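Local coordinates for aminofutalosine deaminase (Helicobacter pylori, PDB 7LKK), which deaminates aminofutalosine in the menaquinone pathway, using an iron-containing metal-dependent hydrolase active site that binds methylthio-coformycin, at residues Y37-G49 against N375-L387. Residues are numbered along the deposited sequence; the frame is centred on the assembly and turned at random.
Sequences YGVVFDEKIVEIG and NNGEIETNKRADL
Ile45 and the loop 375-387 illustrate how irregular backbone can satisfy the edge of a beta hairpin. Ile45 N donates to Lys383 O over 2.7 Å, nearly along the carbonyl axis, while Ile45 O takes Asn382 N, from the type II turn Glu380 to Lys383, at 2.8 Å, in the carbonyl plane and almost straight (175°). In the hairpin turn, Asp42 OD1 accepts Lys44 N in an Asx turn, and Glu43 O receives Ala385 N at 3.1 Å from well out of its carbonyl plane. Asn382 O is in turn held by Asn375 ND2. Within the loop itself, the Arg384 guanidinium grips the Asp386 carboxylate side-on, with NE 2.8 Å from OD2 and NH2 on OD1; Asn376 ND2 reaches OD2 on its anti lone pair, and Gly418 N also binds OD1.

Beneath the polar seam, Ile45 CG1 lies anti to its carbonyl carbon (chi1 -64°), and its CD1 tucks into the loop, 3.5 Å from Glu380 O. Leu387 CD1 sits over one face of the Phe41 ring, a CH-pi contact, and Ile379 CG2 meets Ile48 CD1 at 3.7 Å and also touches Val39 CG2. The contact thus joins the small N-terminal sheet to the loop leading into strand 387-391, far from the iron site; its three cross-segment hydrogen bonds are all backbone to backbone, so the polar pairing probably depends on main-chain course rather than side-chain identity, while aliphatic and aromatic groups fill the interior.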
loop_
_atom_site.group_PDB
_atom_site.type_symbol
_atom_site.label_atom_id
_atom_site.label_comp_id
_atom_site.label_asym_id
_atom_site.label_seq_id
_atom_site.Cartn_x
_atom_site.Cartn_y
_atom_site.Cartn_z
ATOM N N TYR A 37 27.483 -9.206 -10.591
ATOM C CA TYR A 37 27.865 -10.490 -10.023
ATOM C C TYR A 37 27.049 -11.614 -10.649
ATOM O O TYR A 37 26.006 -11.393 -11.271
ATOM C CB TYR A 37 27.687 -10.491 -8.502
ATOM C CG TYR A 37 28.992 -10.435 -7.741
ATOM C CD1 TYR A 37 29.840 -9.341 -7.861
ATOM C CD2 TYR A 37 29.378 -11.472 -6.903
ATOM C CE1 TYR A 37 31.032 -9.280 -7.168
ATOM C CE2 TYR A 37 30.572 -11.420 -6.205
ATOM C CZ TYR A 37 31.395 -10.321 -6.344
ATOM O OH TYR A 37 32.583 -10.261 -5.653
ATOM N N GLY A 38 27.537 -12.842 -10.458
ATOM C CA GLY A 38 26.928 -14.002 -11.067
ATOM C C GLY A 38 26.940 -15.180 -10.107
ATOM O O GLY A 38 27.598 -15.149 -9.067
ATOM N N VAL A 39 26.183 -16.208 -10.477
ATOM C CA VAL A 39 26.015 -17.399 -9.647
ATOM C C VAL A 39 26.119 -18.633 -10.534
ATOM O O VAL A 39 25.444 -18.720 -11.565
ATOM C CB VAL A 39 24.665 -17.396 -8.901
ATOM C CG1 VAL A 39 24.468 -18.711 -8.160
ATOM C CG2 VAL A 39 24.582 -16.220 -7.938
ATOM N N VAL A 40 26.968 -19.579 -10.139
ATOM C CA VAL A 40 27.009 -20.906 -10.742
ATOM C C VAL A 40 26.152 -21.826 -9.890
ATOM O O VAL A 40 26.282 -21.841 -8.658
ATOM C CB VAL A 40 28.449 -21.440 -10.843
ATOM C CG1 VAL A 40 28.460 -22.804 -11.518
ATOM C CG2 VAL A 40 29.326 -20.466 -11.601
ATOM N N PHE A 41 25.275 -22.593 -10.532
ATOM C CA PHE A 41 24.365 -23.440 -9.779
ATOM C C PHE A 41 23.946 -24.640 -10.611
ATOM O O PHE A 41 23.808 -24.554 -11.834
ATOM C CB PHE A 41 23.120 -22.660 -9.326
ATOM C CG PHE A 41 22.266 -22.154 -10.461
ATOM C CD1 PHE A 41 22.592 -20.983 -11.126
ATOM C CD2 PHE A 41 21.127 -22.842 -10.850
ATOM C CE1 PHE A 41 21.806 -20.516 -12.165
ATOM C CE2 PHE A 41 20.335 -22.378 -11.887
ATOM C CZ PHE A 41 20.674 -21.212 -12.543
ATOM N N ASP A 42 23.760 -25.769 -9.925
ATOM C CA ASP A 42 23.011 -26.889 -10.476
ATOM C C ASP A 42 21.687 -26.947 -9.724
ATOM O O ASP A 42 20.846 -26.058 -9.888
ATOM C CB ASP A 42 23.793 -28.201 -10.354
ATOM C CG ASP A 42 24.599 -28.290 -9.069
ATOM O OD1 ASP A 42 24.071 -27.913 -8.003
ATOM O OD2 ASP A 42 25.763 -28.740 -9.126
ATOM N N GLU A 43 21.505 -27.951 -8.866
ATOM C CA GLU A 43 20.387 -27.920 -7.933
ATOM C C GLU A 43 20.686 -27.050 -6.720
ATOM O O GLU A 43 19.752 -26.543 -6.087
ATOM C CB GLU A 43 20.023 -29.337 -7.481
ATOM C CG GLU A 43 19.320 -30.164 -8.547
ATOM C CD GLU A 43 20.273 -31.055 -9.318
ATOM O OE1 GLU A 43 21.500 -30.925 -9.121
ATOM O OE2 GLU A 43 19.799 -31.879 -10.127
ATOM N N LYS A 44 21.961 -26.865 -6.391
ATOM C CA LYS A 44 22.388 -25.997 -5.308
ATOM C C LYS A 44 23.248 -24.880 -5.878
ATOM O O LYS A 44 23.737 -24.961 -7.009
ATOM C CB LYS A 44 23.180 -26.771 -4.244
ATOM C CG LYS A 44 22.488 -28.020 -3.715
ATOM C CD LYS A 44 21.275 -27.667 -2.873
ATOM C CE LYS A 44 20.878 -28.825 -1.966
ATOM N NZ LYS A 44 19.946 -29.767 -2.643
ATOM N N ILE A 45 23.437 -23.833 -5.077
ATOM C CA ILE A 45 24.368 -22.769 -5.436
ATOM C C ILE A 45 25.787 -23.295 -5.284
ATOM O O ILE A 45 26.179 -23.755 -4.204
ATOM C CB ILE A 45 24.137 -21.523 -4.574
ATOM C CG1 ILE A 45 22.746 -20.946 -4.837
ATOM C CG2 ILE A 45 25.217 -20.482 -4.848
ATOM C CD1 ILE A 45 22.294 -19.946 -3.800
ATOM N N VAL A 46 26.561 -23.235 -6.362
ATOM C CA VAL A 46 27.900 -23.814 -6.398
ATOM C C VAL A 46 28.976 -22.767 -6.140
ATOM O O VAL A 46 29.885 -22.986 -5.339
ATOM C CB VAL A 46 28.134 -24.535 -7.746
ATOM C CG1 VAL A 46 29.586 -24.942 -7.884
ATOM C CG2 VAL A 46 27.225 -25.751 -7.860
ATOM N N GLU A 47 28.882 -21.614 -6.799
ATOM C CA GLU A 47 29.913 -20.593 -6.685
ATOM C C GLU A 47 29.317 -19.226 -6.986
ATOM O O GLU A 47 28.423 -19.092 -7.827
ATOM C CB GLU A 47 31.087 -20.882 -7.630
ATOM C CG GLU A 47 32.306 -20.004 -7.400
ATOM C CD GLU A 47 33.516 -20.470 -8.186
ATOM O OE1 GLU A 47 33.647 -21.692 -8.410
ATOM O OE2 GLU A 47 34.337 -19.614 -8.575
ATOM N N ILE A 48 29.825 -18.212 -6.287
ATOM C CA ILE A 48 29.423 -16.824 -6.474
ATOM C C ILE A 48 30.664 -16.007 -6.805
ATOM O O ILE A 48 31.753 -16.280 -6.288
ATOM C CB ILE A 48 28.715 -16.263 -5.222
ATOM C CG1 ILE A 48 27.572 -17.185 -4.798
ATOM C CG2 ILE A 48 28.191 -14.855 -5.476
ATOM C CD1 ILE A 48 27.181 -17.036 -3.345
ATOM N N GLY A 49 30.503 -15.011 -7.669
ATOM C CA GLY A 49 31.626 -14.159 -8.016
ATOM C C GLY A 49 31.237 -13.179 -9.098
ATOM O O GLY A 49 30.097 -13.156 -9.573
ATOM N N ASN A 375 16.487 -24.694 3.197
ATOM C CA ASN A 375 17.899 -24.429 2.846
ATOM C C ASN A 375 17.990 -23.443 1.677
ATOM O O ASN A 375 18.585 -23.704 0.629
ATOM C CB ASN A 375 18.652 -25.721 2.524
ATOM C CG ASN A 375 20.130 -25.494 2.301
ATOM O OD1 ASN A 375 20.743 -24.655 2.951
ATOM N ND2 ASN A 375 20.718 -26.267 1.391
ATOM N N ASN A 376 17.389 -22.280 1.879
ATOM C CA ASN A 376 17.335 -21.279 0.827
ATOM C C ASN A 376 17.231 -19.906 1.479
ATOM O O ASN A 376 17.668 -19.710 2.618
ATOM C CB ASN A 376 16.172 -21.592 -0.131
ATOM C CG ASN A 376 14.820 -21.625 0.574
ATOM O OD1 ASN A 376 14.696 -21.263 1.744
ATOM N ND2 ASN A 376 13.799 -22.063 -0.149
ATOM N N GLY A 377 16.669 -18.950 0.744
ATOM C CA GLY A 377 16.505 -17.596 1.222
ATOM C C GLY A 377 17.753 -16.752 1.196
ATOM O O GLY A 377 17.716 -15.613 1.671
ATOM N N GLU A 378 18.854 -17.262 0.647
ATOM C CA GLU A 378 20.113 -16.533 0.657
ATOM C C GLU A 378 20.989 -17.055 -0.472
ATOM O O GLU A 378 21.017 -18.260 -0.733
ATOM C CB GLU A 378 20.822 -16.689 2.010
ATOM C CG GLU A 378 22.242 -16.144 2.057
ATOM C CD GLU A 378 22.844 -16.225 3.447
ATOM O OE1 GLU A 378 23.952 -15.688 3.651
ATOM O OE2 GLU A 378 22.204 -16.827 4.338
ATOM N N ILE A 379 21.696 -16.147 -1.138
ATOM C CA ILE A 379 22.616 -16.516 -2.208
ATOM C C ILE A 379 23.946 -16.854 -1.546
ATOM O O ILE A 379 24.762 -15.974 -1.257
ATOM C CB ILE A 379 22.753 -15.407 -3.254
ATOM C CG1 ILE A 379 21.424 -15.212 -3.981
ATOM C CG2 ILE A 379 23.843 -15.750 -4.258
ATOM C CD1 ILE A 379 21.472 -14.187 -5.092
ATOM N N GLU A 380 24.158 -18.145 -1.296
ATOM C CA GLU A 380 25.342 -18.634 -0.612
ATOM C C GLU A 380 25.588 -20.064 -1.069
ATOM O O GLU A 380 24.636 -20.811 -1.311
ATOM C CB GLU A 380 25.167 -18.569 0.912
ATOM C CG GLU A 380 26.407 -18.927 1.718
ATOM C CD GLU A 380 26.144 -18.908 3.213
ATOM O OE1 GLU A 380 24.969 -18.757 3.610
ATOM O OE2 GLU A 380 27.110 -19.052 3.993
ATOM N N THR A 381 26.862 -20.430 -1.201
ATOM C CA THR A 381 27.210 -21.768 -1.664
ATOM C C THR A 381 26.590 -22.825 -0.758
ATOM O O THR A 381 26.542 -22.665 0.465
ATOM C CB THR A 381 28.730 -21.942 -1.714
ATOM O OG1 THR A 381 29.278 -21.792 -0.398
ATOM C CG2 THR A 381 29.354 -20.906 -2.641
ATOM N N ASN A 382 26.081 -23.890 -1.379
ATOM C CA ASN A 382 25.429 -25.058 -0.792
ATOM C C ASN A 382 23.960 -24.798 -0.468
ATOM O O ASN A 382 23.260 -25.732 -0.077
ATOM C CB ASN A 382 26.136 -25.588 0.473
ATOM C CG ASN A 382 27.595 -25.915 0.227
ATOM O OD1 ASN A 382 27.952 -26.457 -0.819
ATOM N ND2 ASN A 382 28.448 -25.576 1.186
ATOM N N LYS A 383 23.467 -23.571 -0.605
ATOM C CA LYS A 383 22.038 -23.338 -0.486
ATOM C C LYS A 383 21.326 -23.796 -1.754
ATOM O O LYS A 383 21.940 -23.987 -2.807
ATOM C CB LYS A 383 21.747 -21.861 -0.222
ATOM C CG LYS A 383 22.405 -21.307 1.028
ATOM C CD LYS A 383 21.479 -21.396 2.224
ATOM C CE LYS A 383 22.181 -20.960 3.502
ATOM N NZ LYS A 383 21.389 -21.321 4.713
ATOM N N ARG A 384 20.013 -23.985 -1.640
ATOM C CA ARG A 384 19.218 -24.353 -2.803
ATOM C C ARG A 384 19.293 -23.263 -3.865
ATOM O O ARG A 384 19.385 -22.070 -3.562
ATOM C CB ARG A 384 17.760 -24.587 -2.406
ATOM C CG ARG A 384 17.522 -25.840 -1.577
ATOM C CD ARG A 384 16.062 -25.921 -1.161
ATOM N NE ARG A 384 15.181 -25.571 -2.272
ATOM C CZ ARG A 384 14.632 -26.455 -3.099
ATOM N NH1 ARG A 384 14.861 -27.751 -2.939
ATOM N NH2 ARG A 384 13.848 -26.043 -4.084
ATOM N N ALA A 385 19.252 -23.686 -5.128
ATOM C CA ALA A 385 19.229 -22.760 -6.260
ATOM C C ALA A 385 17.802 -22.266 -6.521
ATOM O O ALA A 385 17.205 -22.504 -7.570
ATOM C CB ALA A 385 19.825 -23.422 -7.495
ATOM N N ASP A 386 17.252 -21.582 -5.521
ATOM C CA ASP A 386 15.947 -20.931 -5.623
ATOM C C ASP A 386 16.213 -19.454 -5.898
ATOM O O ASP A 386 16.512 -18.685 -4.982
ATOM C CB ASP A 386 15.132 -21.138 -4.351
ATOM C CG ASP A 386 14.831 -22.605 -4.075
ATOM O OD1 ASP A 386 14.852 -23.420 -5.024
ATOM O OD2 ASP A 386 14.573 -22.945 -2.902
ATOM N N LEU A 387 16.106 -19.055 -7.163
ATOM C CA LEU A 387 16.599 -17.757 -7.598
ATOM C C LEU A 387 15.562 -17.036 -8.445
ATOM O O LEU A 387 14.913 -17.642 -9.304
ATOM C CB LEU A 387 17.902 -17.912 -8.394
ATOM C CG LEU A 387 19.041 -18.609 -7.644
ATOM C CD1 LEU A 387 20.170 -18.999 -8.588
ATOM C CD2 LEU A 387 19.558 -17.723 -6.520
#